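Long-range contacts in tail spike protein gp49 (Pseudomonas phage LKA1, PDB 4RU4), which acts as a trimeric phage tailspike and, as an O-specific polysaccharide lyase, probably degrades the surface polysaccharide of Pseudomonas during virus entry: residues 20-25 with 57-62; 51-56 with 78-83; 400-405 with 438-443; 454-459 with 468-473. All coordinates share one frame; numbering follows the deposited sequence. Where two conformers were deposited one is given.

Contact 1 (20-25 with 57-62)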
loop_
_atom_site.group_PDB
_atom_site.type_symbol
_atom_site.label_atom_id
_atom_site.label_comp_id
_atom_site.label_asym_id
_atom_site.label_seq_id
_atom_site.Cartn_x
_atom_site.Cartn_y
_atom_site.Cartn_z
ATOM N N PHE B 20 1.913 -46.131 7.601
ATOM C CA PHE B 20 2.791 -46.457 8.706
ATOM C C PHE B 20 1.994 -46.856 9.940
ATOM O O PHE B 20 2.528 -46.874 11.059
ATOM C CB PHE B 20 3.770 -45.313 8.989
ATOM C CG PHE B 20 4.774 -45.104 7.889
ATOM C CD1 PHE B 20 4.460 -44.325 6.793
ATOM C CD2 PHE B 20 6.019 -45.732 7.927
ATOM C CE1 PHE B 20 5.369 -44.143 5.749
ATOM C CE2 PHE B 20 6.946 -45.557 6.871
ATOM C CZ PHE B 20 6.613 -44.758 5.795
ATOM N N GLY B 21 0.712 -47.173 9.741
ATOM C CA GLY B 21 -0.092 -47.738 10.813
ATOM C C GLY B 21 -0.955 -46.798 11.644
ATOM O O GLY B 21 -1.560 -47.234 12.609
ATOM N N ALA B 22 -1.042 -45.522 11.264
ATOM C CA ALA B 22 -1.861 -44.555 11.993
ATOM C C ALA B 22 -3.333 -44.975 12.092
ATOM O O ALA B 22 -3.857 -45.695 11.217
ATOM C CB ALA B 22 -1.774 -43.175 11.307
ATOM N N VAL B 23 -4.005 -44.487 13.135
ATOM C CA VAL B 23 -5.453 -44.663 13.253
ATOM C C VAL B 23 -6.180 -43.347 12.917
ATOM O O VAL B 23 -7.021 -43.308 12.023
ATOM C CB VAL B 23 -5.852 -45.126 14.663
ATOM C CG1 VAL B 23 -7.368 -45.411 14.732
ATOM C CG2 VAL B 23 -5.053 -46.357 15.053
ATOM N N GLY B 24 -5.857 -42.273 13.641
ATOM C CA GLY B 24 -6.427 -40.968 13.344
ATOM C C GLY B 24 -7.935 -40.860 13.521
ATOM O O GLY B 24 -8.598 -40.081 12.821
ATOM N N ASP B 25 -8.486 -41.629 14.455
ATOM C CA ASP B 25 -9.930 -41.564 14.711
ATOM C C ASP B 25 -10.311 -40.643 15.880
ATOM O O ASP B 25 -11.465 -40.615 16.297
ATOM C CB ASP B 25 -10.515 -42.969 14.927
ATOM C CG ASP B 25 -10.006 -43.642 16.191
ATOM O OD1 ASP B 25 -9.280 -43.013 17.014
ATOM O OD2 ASP B 25 -10.361 -44.827 16.370
ATOM N N TRP B 57 1.333 -40.985 16.755
ATOM C CA TRP B 57 2.622 -40.306 16.792
ATOM C C TRP B 57 3.705 -41.164 16.130
ATOM O O TRP B 57 4.478 -40.684 15.274
ATOM C CB TRP B 57 3.043 -39.938 18.227
ATOM C CG TRP B 57 4.515 -39.532 18.215
ATOM C CD1 TRP B 57 5.025 -38.295 17.910
ATOM C CD2 TRP B 57 5.643 -40.384 18.460
ATOM N NE1 TRP B 57 6.397 -38.318 17.971
ATOM C CE2 TRP B 57 6.804 -39.591 18.298
ATOM C CE3 TRP B 57 5.782 -41.732 18.800
ATOM C CZ2 TRP B 57 8.069 -40.105 18.461
ATOM C CZ3 TRP B 57 7.056 -42.251 18.974
ATOM C CH2 TRP B 57 8.180 -41.436 18.809
ATOM N N ALA B 58 3.773 -42.426 16.537
ATOM C CA ALA B 58 4.753 -43.348 15.967
ATOM C C ALA B 58 4.627 -43.398 14.430
ATOM O O ALA B 58 5.626 -43.326 13.708
ATOM C CB ALA B 58 4.611 -44.765 16.599
ATOM N N ALA B 59 3.396 -43.481 13.934
ATOM C CA ALA B 59 3.161 -43.521 12.489
ATOM C C ALA B 59 3.571 -42.223 11.771
ATOM O O ALA B 59 4.204 -42.259 10.705
ATOM C CB ALA B 59 1.679 -43.872 12.183
ATOM N N LEU B 60 3.205 -41.081 12.348
ATOM C CA LEU B 60 3.503 -39.794 11.730
ATOM C C LEU B 60 4.987 -39.551 11.754
ATOM O O LEU B 60 5.559 -39.125 10.763
ATOM C CB LEU B 60 2.816 -38.665 12.485
ATOM C CG LEU B 60 1.423 -38.302 12.009
ATOM C CD1 LEU B 60 0.747 -37.467 13.089
ATOM C CD2 LEU B 60 1.540 -37.528 10.702
ATOM N N GLN B 61 5.619 -39.840 12.889
ATOM C CA GLN B 61 7.076 -39.673 12.986
ATOM C C GLN B 61 7.800 -40.574 11.996
ATOM O O GLN B 61 8.776 -40.145 11.357
ATOM C CB GLN B 61 7.604 -39.912 14.418
ATOM C CG GLN B 61 9.098 -39.600 14.557
ATOM C CD GLN B 61 9.387 -38.112 14.346
ATOM O OE1 GLN B 61 8.926 -37.266 15.114
ATOM N NE2 GLN B 61 10.129 -37.792 13.291
ATOM N N ALA B 62 7.332 -41.813 11.868
ATOM C CA ALA B 62 7.953 -42.763 10.924
ATOM C C ALA B 62 7.776 -42.303 9.478
ATOM O O ALA B 62 8.686 -42.467 8.630
ATOM C CB ALA B 62 7.392 -44.188 11.109
#

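Contact 2 (51-56 with 78-83)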
loop_
_atom_site.group_PDB
_atom_site.type_symbol
_atom_site.label_atom_id
_atom_site.label_comp_id
_atom_site.label_asym_id
_atom_site.label_seq_id
_atom_site.Cartn_x
_atom_site.Cartn_y
_atom_site.Cartn_z
ATOM N N LEU B 51 5.827 -48.391 25.174
ATOM C CA LEU B 51 4.556 -48.950 24.716
ATOM C C LEU B 51 3.372 -48.013 24.957
ATOM O O LEU B 51 2.324 -48.167 24.349
ATOM C CB LEU B 51 4.303 -50.303 25.370
ATOM C CG LEU B 51 5.181 -51.439 24.830
ATOM C CD1 LEU B 51 4.937 -52.772 25.607
ATOM C CD2 LEU B 51 4.917 -51.601 23.351
ATOM N N SER B 52 3.546 -47.023 25.824
ATOM C CA SER B 52 2.453 -46.087 26.078
ATOM C C SER B 52 2.417 -44.932 25.057
ATOM O O SER B 52 1.481 -44.127 25.077
ATOM C CB SER B 52 2.571 -45.545 27.499
ATOM O OG SER B 52 3.874 -45.036 27.694
ATOM N N ASP B 53 3.426 -44.842 24.184
ATOM C CA ASP B 53 3.408 -43.849 23.083
ATOM C C ASP B 53 2.200 -44.084 22.171
ATOM O O ASP B 53 1.788 -45.222 21.951
ATOM C CB ASP B 53 4.659 -43.954 22.198
ATOM C CG ASP B 53 5.913 -43.431 22.877
ATOM O OD1 ASP B 53 5.795 -42.688 23.875
ATOM O OD2 ASP B 53 7.013 -43.781 22.403
ATOM N N GLU B 54 1.678 -43.014 21.587
ATOM C CA GLU B 54 0.552 -43.118 20.667
ATOM C C GLU B 54 0.959 -43.730 19.331
ATOM O O GLU B 54 1.986 -43.366 18.751
ATOM C CB GLU B 54 -0.052 -41.720 20.416
ATOM C CG GLU B 54 -0.731 -41.101 21.650
ATOM C CD GLU B 54 -2.085 -41.728 21.969
ATOM O OE1 GLU B 54 -2.631 -42.462 21.119
ATOM O OE2 GLU B 54 -2.609 -41.480 23.078
ATOM N N ILE B 55 0.148 -44.654 18.837
ATOM C CA ILE B 55 0.333 -45.170 17.492
ATOM C C ILE B 55 0.338 -44.033 16.437
ATOM O O ILE B 55 1.157 -44.052 15.519
ATOM C CB ILE B 55 -0.741 -46.250 17.180
ATOM C CG1 ILE B 55 -0.423 -47.538 17.968
ATOM C CG2 ILE B 55 -0.845 -46.512 15.662
ATOM C CD1 ILE B 55 -1.613 -48.524 18.128
ATOM N N ASP B 56 -0.536 -43.031 16.589
ATOM C CA ASP B 56 -0.584 -41.934 15.615
ATOM C C ASP B 56 0.739 -41.191 15.581
ATOM O O ASP B 56 1.215 -40.803 14.512
ATOM C CB ASP B 56 -1.703 -40.933 15.931
ATOM C CG ASP B 56 -3.103 -41.500 15.683
ATOM O OD1 ASP B 56 -3.257 -42.392 14.819
ATOM O OD2 ASP B 56 -4.046 -41.046 16.369
ATOM N N GLN B 78 -3.668 -38.406 17.417
ATOM C CA GLN B 78 -3.302 -38.147 18.801
ATOM C C GLN B 78 -1.820 -38.396 18.984
ATOM O O GLN B 78 -1.335 -39.504 18.714
ATOM C CB GLN B 78 -4.095 -39.062 19.749
ATOM C CG GLN B 78 -5.598 -39.126 19.404
ATOM C CD GLN B 78 -6.260 -37.766 19.545
ATOM O OE1 GLN B 78 -6.325 -37.210 20.651
ATOM N NE2 GLN B 78 -6.696 -37.187 18.411
ATOM N N ILE B 79 -1.097 -37.376 19.448
ATOM C CA ILE B 79 0.341 -37.522 19.629
ATOM C C ILE B 79 0.767 -37.136 21.042
ATOM O O ILE B 79 0.224 -36.209 21.636
ATOM C CB ILE B 79 1.141 -36.723 18.574
ATOM C CG1 ILE B 79 0.912 -35.213 18.749
ATOM C CG2 ILE B 79 0.763 -37.206 17.166
ATOM C CD1 ILE B 79 1.896 -34.306 17.993
ATOM N N ASN B 80 1.723 -37.866 21.599
ATOM C CA ASN B 80 2.156 -37.561 22.951
ATOM C C ASN B 80 3.588 -37.041 22.941
ATOM O O ASN B 80 4.171 -36.802 23.998
ATOM C CB ASN B 80 2.078 -38.817 23.820
ATOM C CG ASN B 80 2.985 -39.904 23.320
ATOM O OD1 ASN B 80 2.775 -40.442 22.232
ATOM N ND2 ASN B 80 4.014 -40.229 24.098
ATOM N N ARG B 81 4.148 -36.872 21.751
ATOM C CA ARG B 81 5.519 -36.352 21.611
ATOM C C ARG B 81 5.547 -35.471 20.397
ATOM O O ARG B 81 4.722 -35.630 19.496
ATOM C CB ARG B 81 6.528 -37.487 21.343
ATOM C CG ARG B 81 6.704 -38.464 22.474
ATOM C CD ARG B 81 7.855 -39.469 22.249
ATOM N NE ARG B 81 7.724 -40.485 23.275
ATOM C CZ ARG B 81 8.216 -40.366 24.501
ATOM N NH1 ARG B 81 8.942 -39.302 24.832
ATOM N NH2 ARG B 81 8.015 -41.329 25.392
ATOM N N GLY B 82 6.541 -34.589 20.322
ATOM C CA GLY B 82 6.658 -33.753 19.154
ATOM C C GLY B 82 6.965 -34.570 17.906
ATOM O O GLY B 82 7.577 -35.631 17.976
ATOM N N ILE B 83 6.533 -34.059 16.759
ATOM C CA ILE B 83 6.946 -34.592 15.469
ATOM C C ILE B 83 8.109 -33.729 14.966
ATOM O O ILE B 83 7.929 -32.547 14.671
ATOM C CB ILE B 83 5.783 -34.538 14.464
ATOM C CG1 ILE B 83 4.562 -35.284 15.033
ATOM C CG2 ILE B 83 6.237 -35.062 13.083
ATOM C CD1 ILE B 83 3.265 -35.025 14.270
#

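Contact 3 (400-405 with 438-443)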
loop_
_atom_site.group_PDB
_atom_site.type_symbol
_atom_site.label_atom_id
_atom_site.label_comp_id
_atom_site.label_asym_id
_atom_site.label_seq_id
_atom_site.Cartn_x
_atom_site.Cartn_y
_atom_site.Cartn_z
ATOM N N ARG B 400 1.529 9.339 28.630
ATOM C CA ARG B 400 1.925 8.875 27.310
ATOM C C ARG B 400 1.167 9.621 26.212
ATOM O O ARG B 400 0.020 10.039 26.422
ATOM C CB ARG B 400 1.720 7.348 27.196
ATOM C CG ARG B 400 2.745 6.525 28.026
ATOM C CD ARG B 400 2.438 5.013 28.118
ATOM N NE ARG B 400 1.200 4.743 28.849
ATOM C CZ ARG B 400 0.776 3.540 29.230
ATOM N NH1 ARG B 400 1.478 2.451 28.971
ATOM N NH2 ARG B 400 -0.378 3.431 29.869
ATOM N N GLY B 401 1.803 9.789 25.050
ATOM C CA GLY B 401 1.129 10.398 23.898
ATOM C C GLY B 401 0.225 9.368 23.244
ATOM O O GLY B 401 0.325 8.177 23.571
ATOM N N VAL B 402 -0.653 9.796 22.338
ATOM C CA VAL B 402 -1.410 8.842 21.520
ATOM C C VAL B 402 -0.410 8.090 20.656
ATOM O O VAL B 402 -0.512 6.870 20.454
ATOM C CB VAL B 402 -2.477 9.559 20.651
ATOM C CG1 VAL B 402 -3.133 8.572 19.639
ATOM C CG2 VAL B 402 -3.518 10.254 21.564
ATOM N N ILE B 403 0.587 8.834 20.190
ATOM C CA ILE B 403 1.796 8.267 19.629
ATOM C C ILE B 403 2.894 8.591 20.627
ATOM O O ILE B 403 3.148 9.772 20.932
ATOM C CB ILE B 403 2.133 8.898 18.279
ATOM C CG1 ILE B 403 0.977 8.658 17.303
ATOM C CG2 ILE B 403 3.486 8.334 17.737
ATOM C CD1 ILE B 403 1.023 9.568 16.100
ATOM N N ASP B 404 3.520 7.559 21.190
ATOM C CA ASP B 404 4.378 7.781 22.340
ATOM C C ASP B 404 5.823 7.374 22.104
ATOM O O ASP B 404 6.080 6.260 21.621
ATOM C CB ASP B 404 3.832 7.017 23.562
ATOM C CG ASP B 404 4.558 7.404 24.855
ATOM O OD1 ASP B 404 4.395 8.564 25.286
ATOM O OD2 ASP B 404 5.300 6.567 25.427
ATOM N N VAL B 405 6.762 8.258 22.464
ATOM C CA VAL B 405 8.190 7.938 22.392
ATOM C C VAL B 405 8.837 8.185 23.764
ATOM O O VAL B 405 9.450 9.233 24.009
ATOM C CB VAL B 405 8.927 8.752 21.282
ATOM C CG1 VAL B 405 10.322 8.191 21.077
ATOM C CG2 VAL B 405 8.119 8.722 19.977
ATOM N N SER B 438 -4.345 16.484 27.047
ATOM C CA SER B 438 -3.771 15.403 26.226
ATOM C C SER B 438 -2.932 15.932 25.067
ATOM O O SER B 438 -3.183 17.036 24.567
ATOM C CB SER B 438 -4.876 14.485 25.692
ATOM O OG SER B 438 -5.759 14.069 26.730
ATOM N N TYR B 439 -1.962 15.126 24.626
ATOM C CA TYR B 439 -1.091 15.475 23.510
ATOM C C TYR B 439 -1.057 14.327 22.492
ATOM O O TYR B 439 -1.142 13.149 22.851
ATOM C CB TYR B 439 0.339 15.812 23.982
ATOM C CG TYR B 439 0.739 15.076 25.253
ATOM C CD1 TYR B 439 1.266 13.796 25.201
ATOM C CD2 TYR B 439 0.576 15.675 26.503
ATOM C CE1 TYR B 439 1.607 13.108 26.369
ATOM C CE2 TYR B 439 0.926 15.000 27.677
ATOM C CZ TYR B 439 1.438 13.723 27.594
ATOM O OH TYR B 439 1.776 13.067 28.748
ATOM N N LEU B 440 -0.965 14.663 21.218
ATOM C CA LEU B 440 -1.005 13.607 20.195
ATOM C C LEU B 440 0.285 12.809 20.193
ATOM O O LEU B 440 0.273 11.582 20.072
ATOM C CB LEU B 440 -1.290 14.188 18.823
ATOM C CG LEU B 440 -2.633 14.927 18.768
ATOM C CD1 LEU B 440 -2.860 15.441 17.371
ATOM C CD2 LEU B 440 -3.761 13.958 19.172
ATOM N N LEU B 441 1.405 13.505 20.319
ATOM C CA LEU B 441 2.694 12.807 20.345
ATOM C C LEU B 441 3.533 13.340 21.498
ATOM O O LEU B 441 3.609 14.549 21.728
ATOM C CB LEU B 441 3.461 12.969 19.016
ATOM C CG LEU B 441 4.831 12.284 18.913
ATOM C CD1 LEU B 441 5.101 11.837 17.467
ATOM C CD2 LEU B 441 5.978 13.151 19.430
ATOM N N ARG B 442 4.168 12.428 22.219
ATOM C CA ARG B 442 5.120 12.824 23.251
ATOM C C ARG B 442 6.436 12.138 22.938
ATOM O O ARG B 442 6.446 10.952 22.589
ATOM C CB ARG B 442 4.644 12.371 24.643
ATOM C CG ARG B 442 5.581 12.900 25.784
ATOM C CD ARG B 442 5.023 12.694 27.160
ATOM N NE ARG B 442 5.870 13.350 28.166
ATOM C CZ ARG B 442 5.686 13.263 29.480
ATOM N NH1 ARG B 442 4.699 12.529 29.967
ATOM N NH2 ARG B 442 6.505 13.918 30.312
ATOM N N ALA B 443 7.532 12.888 23.054
ATOM C CA ALA B 443 8.880 12.333 23.071
ATOM C C ALA B 443 9.579 12.922 24.284
ATOM O O ALA B 443 9.495 14.129 24.532
ATOM C CB ALA B 443 9.634 12.698 21.777
HETATM O O HOH W 1 -1.891 12.240 25.523
#

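Contact 4 (454-459 with 468-473)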
loop_
_atom_site.group_PDB
_atom_site.type_symbol
_atom_site.label_atom_id
_atom_site.label_comp_id
_atom_site.label_asym_id
_atom_site.label_seq_id
_atom_site.Cartn_x
_atom_site.Cartn_y
_atom_site.Cartn_z
ATOM N N ILE B 454 11.318 15.577 14.403
ATOM C CA ILE B 454 9.897 15.252 14.311
ATOM C C ILE B 454 9.345 15.880 13.057
ATOM O O ILE B 454 9.504 17.096 12.840
ATOM C CB ILE B 454 9.067 15.859 15.487
ATOM C CG1 ILE B 454 9.671 15.538 16.856
ATOM C CG2 ILE B 454 7.606 15.401 15.410
ATOM C CD1 ILE B 454 9.789 14.113 17.152
ATOM N N GLN B 455 8.666 15.067 12.246
ATOM C CA GLN B 455 7.896 15.587 11.132
ATOM C C GLN B 455 6.454 15.127 11.367
ATOM O O GLN B 455 6.161 13.942 11.247
ATOM C CB GLN B 455 8.411 14.999 9.790
ATOM C CG GLN B 455 7.648 15.480 8.543
ATOM C CD GLN B 455 7.826 14.567 7.340
ATOM O OE1 GLN B 455 7.854 13.336 7.476
ATOM N NE2 GLN B 455 7.970 15.165 6.153
ATOM N N TYR B 456 5.555 16.058 11.692
ATOM C CA TYR B 456 4.160 15.680 11.882
ATOM C C TYR B 456 3.376 16.435 10.796
ATOM O O TYR B 456 3.172 17.649 10.893
ATOM C CB TYR B 456 3.748 16.034 13.315
ATOM C CG TYR B 456 2.545 15.253 13.828
ATOM C CD1 TYR B 456 1.266 15.480 13.307
ATOM C CD2 TYR B 456 2.686 14.300 14.836
ATOM C CE1 TYR B 456 0.160 14.766 13.765
ATOM C CE2 TYR B 456 1.597 13.580 15.291
ATOM C CZ TYR B 456 0.337 13.820 14.758
ATOM O OH TYR B 456 -0.748 13.102 15.217
ATOM N N SER B 457 2.943 15.723 9.759
ATOM C CA SER B 457 2.670 16.352 8.462
ATOM C C SER B 457 1.485 15.747 7.693
ATOM O O SER B 457 1.533 14.581 7.305
ATOM C CB SER B 457 3.950 16.168 7.616
ATOM O OG SER B 457 3.825 16.646 6.294
ATOM N N GLY B 458 0.432 16.525 7.451
ATOM C CA GLY B 458 -0.637 16.090 6.543
ATOM C C GLY B 458 -1.792 15.289 7.138
ATOM O O GLY B 458 -2.753 14.949 6.437
ATOM N N GLN B 459 -1.718 14.961 8.423
ATOM C CA GLN B 459 -2.747 14.097 9.045
ATOM C C GLN B 459 -4.081 14.823 9.278
ATOM O O GLN B 459 -4.107 15.975 9.700
ATOM C CB GLN B 459 -2.234 13.593 10.381
ATOM C CG GLN B 459 -3.096 12.565 11.098
ATOM C CD GLN B 459 -2.485 12.246 12.439
ATOM O OE1 GLN B 459 -2.499 13.076 13.353
ATOM N NE2 GLN B 459 -1.911 11.063 12.560
ATOM N N LYS B 468 -2.480 19.488 23.108
ATOM C CA LYS B 468 -1.285 19.837 22.317
ATOM C C LYS B 468 -1.088 18.854 21.187
ATOM O O LYS B 468 -1.536 17.710 21.294
ATOM C CB LYS B 468 -0.008 19.773 23.175
ATOM C CG LYS B 468 -0.182 20.222 24.615
ATOM C CD LYS B 468 1.158 20.325 25.339
ATOM C CE LYS B 468 0.956 20.732 26.810
ATOM N NZ LYS B 468 2.234 20.742 27.581
ATOM N N VAL B 469 -0.378 19.285 20.137
ATOM C CA VAL B 469 0.051 18.354 19.094
ATOM C C VAL B 469 1.287 17.631 19.619
ATOM O O VAL B 469 1.246 16.420 19.812
ATOM C CB VAL B 469 0.328 19.055 17.732
ATOM C CG1 VAL B 469 0.755 18.039 16.652
ATOM C CG2 VAL B 469 -0.908 19.838 17.270
ATOM N N LEU B 470 2.366 18.376 19.892
ATOM C CA LEU B 470 3.605 17.768 20.379
ATOM C C LEU B 470 3.908 18.163 21.813
ATOM O O LEU B 470 3.673 19.315 22.222
ATOM C CB LEU B 470 4.800 18.182 19.514
ATOM C CG LEU B 470 4.657 17.991 18.005
ATOM C CD1 LEU B 470 5.949 18.412 17.329
ATOM C CD2 LEU B 470 4.277 16.532 17.653
ATOM N N GLN B 471 4.466 17.205 22.552
ATOM C CA GLN B 471 4.944 17.413 23.908
ATOM C C GLN B 471 6.367 16.840 23.912
ATOM O O GLN B 471 6.551 15.623 23.822
ATOM C CB GLN B 471 4.050 16.667 24.890
ATOM C CG GLN B 471 4.606 16.585 26.295
ATOM C CD GLN B 471 4.371 17.860 27.067
ATOM O OE1 GLN B 471 3.341 18.518 26.905
ATOM N NE2 GLN B 471 5.338 18.232 27.894
ATOM N N LEU B 472 7.365 17.722 23.942
ATOM C CA LEU B 472 8.772 17.320 23.779
ATOM C C LEU B 472 9.560 17.669 25.040
ATOM O O LEU B 472 9.809 18.847 25.317
ATOM C CB LEU B 472 9.396 17.999 22.542
ATOM C CG LEU B 472 8.577 17.809 21.242
ATOM C CD1 LEU B 472 9.122 18.644 20.090
ATOM C CD2 LEU B 472 8.485 16.322 20.826
ATOM N N ASP B 473 9.967 16.644 25.781
ATOM C CA ASP B 473 10.482 16.826 27.138
ATOM C C ASP B 473 11.876 16.271 27.265
ATOM O O ASP B 473 12.306 15.419 26.472
ATOM C CB ASP B 473 9.634 16.031 28.130
ATOM C CG ASP B 473 8.275 16.603 28.294
ATOM O OD1 ASP B 473 8.185 17.838 28.428
ATOM O OD2 ASP B 473 7.304 15.830 28.267
#

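Contact 1 (20-25 with 57-62)
Phe-20 O packs on CB of Ala-59 at 3.3 Å and is hydrogen-bonded to the hydroxyl of Tyr-45. Ala-59 is the centre of the contact. Its methyl group points from helix 55-65 at the loop 20-25 and touches the loop backbone as well as the methyl of Ala-22. Ala-22 N is also 3.3 Å from Ala-59 CB, and the two methyl carbons, Ala-22 CB and Ala-59 CB, meet at 3.6 Å. Gly-21 lies between Phe-20 and Ala-22. Its backbone has a positive phi of 95°, which suits a residue without CB.

One turn further along the helix, the Phe-20 ring packs beside Ala-62. With CG of Phe-20 anti to the carbonyl carbon (chi1 -68°), its rim atom CD2 touches CB of Ala-62 at 3.8 Å. The carbonyl group of Ala-62 lies over one ring face, with Ala-62 C 4.1 Å above the plane and displaced toward the rim. Ala-59 O is 3.5 Å from CB of Phe-20.

The run Phe-Gly-Ala-Val-Gly-Asp resembles the start of many pectin lyase-like β-helix proteins, where it precedes an N-terminal helix. Here the loop also reaches the first turn of that helix, since Val-23 N and Gly-24 N both bond to Asp-56 OD1. Tyr-77 of strand 75-79 touches both Ala-22 and Leu-60.

No hydrogen bond joins the two segments. Small methyl groups let the loop backbone lie close to the helix, so the fit depends on shape and on polar partners outside the segments.

Contact 2 (51-56 with 78-83)
Asp-53 and Arg-81 meet with their flat ends steeply turned, the carboxylate and guanidinium planes 79° apart. Arg-81 comes side-on. Its NE and NH2 both donate to Asp-53 OD1, near the guanidinium plane and 3.0 Å from each, in a salt bridge. Arg-81 NH2 meets the syn lone pair of Asp-53 OD1, whereas NE comes from above the carboxylate plane. A third donor, Asn-80 ND2, also comes from above, 3.0 Å from Asp-53 OD1. The other oxygen, Asp-53 OD2, is held by the backbone N of Val-49 and of Ala-50.

Asn-80 has CG between its backbone N and carbonyl carbon (chi1 62°), and its amide spans two residues. While ND2 holds Asp-53, OD1 accepts from Glu-54 N at 2.9 Å, straight at the hydrogen (177°) but from above the amide plane.

Glu-54 stands at the N-cap position of helix 55-65. The contact thus ties the start of this helix to strand 75-79 and to the corner at Asn-80 and Arg-81. A helix covering the first coil in this way is a common feature of parallel β-helices.

The side chains of Glu-54 and Gln-78 run alongside each other in the same direction, with their terminal planes nearly perpendicular. The Glu-54 carboxylate bonds to His-29 N and Ser-28 OG, and Gln-78 NE2 to Asp-76 O. The carbonyl oxygen of Gln-78 is buried without a polar partner against CB of Glu-54, 3.1 Å away, and CB of Asp-56. Asp-56 OD2 accepts from Gln-78 N at 2.9 Å on its anti side, while its other oxygen turns to the loop 20-25.

Contact 3 (400-405 with 438-443)
The ring of Tyr-439 lies against the backbone of Arg-400 and Gly-401. Gly-401 N is at the ring edge, 3.6 Å from Tyr-439 CE1. Over one ring face, displaced toward the rim, sits a water that donates to Arg-400 O at 3.1 Å and accepts from Tyr-439 N. The carboxylate of Asp-404 and the guanidinium of Arg-442 are turned 78° apart. These two side chains run alongside each other, but their charged atoms do not meet. Asp-404 OD1 instead receives Gly-401 N at 2.9 Å, and Arg-442 NE pairs with Asp-473.

Strands 403-405 and 441-443 are parallel and in register. Ile-403 N donates to Leu-440 O at 2.8 Å. Arg-442 N donates to Ile-403 O at 3.1 Å, and Val-405 N to Arg-442 O at 2.7 Å. Ile-403 CG2 and Leu-441 CD1 touch at 3.9 Å.

Ser-438 OG bonds to Asp-394, a calcium ligand, so this end of the contact adjoins the metal site. In the parallel β-helix, strand 403-405 lies between strands 372-377 and 439-446 of one sheet. Ile-403, Leu-441 and Val-405 pack against strand 420-425.

Contact 4 (454-459 with 468-473)
Leu-470 packs tightly against Ile-454 and Tyr-456, and its two methyl groups share the work. Leu-470 CD1 meets Ile-454 CG2 at 3.9 Å, and Leu-470 CD2 meets Tyr-456 CD2 at the same distance. In both pairs the side chains overlap alongside, each pointing toward the other's strand. With CG of Tyr-456 anti to the backbone N (chi1 -158°), its ring faces Val-469. Val-469 CG1 stands over the ring centre in a CH-pi contact, 4.3 Å from the centroid. At the ring's far end Tyr-456 OH donates to Gln-459 OE1 at 2.6 Å.

The packing is looser at Leu-472, whose CD2 is 4.2 Å from Ile-454 CG1. On the more exposed side of strand 470-473 the chemistry is polar. Lys-468 NZ donates to Gln-471 OE1 in the carbonyl plane, on a lone pair. Gln-471 NE2 reaches the syn lone pairs of both Asp-473 oxygens. These bonds would fix which way the Gln-471 amide is turned.

The two strands run nearly antiparallel (173°) with axes 10.7 Å apart, as facing walls of a parallel β-helix enclosing its interior. No hydrogen bond crosses between them. Aliphatic groups and the Tyr-456 ring fill the gap, so dispersion and CH-pi contact join the walls.

Overall arrangement
Contacts 1 and 2 lie at the N-terminal end of the chain, and contacts 3 and 4 lie beyond its centre, at least 52 Å away between centres. Contacts 1 and 2 share helix 55-65. Contact 1 is a surface fit of methyl groups against a loop, while contact 2 is buried and largely polar. They meet at Asp-56. Contacts 3 and 4 are both buried. Contact 3 and one side of contact 4 (468-473) belong to one parallel sheet, where strands 439-446 and 468-474 are neighbours. Contact 3 is backbone pairing within that sheet, and contact 4 is apolar packing across the β-helix interior. Ala-443 O and Asp-473 N probably hydrogen-bond between them.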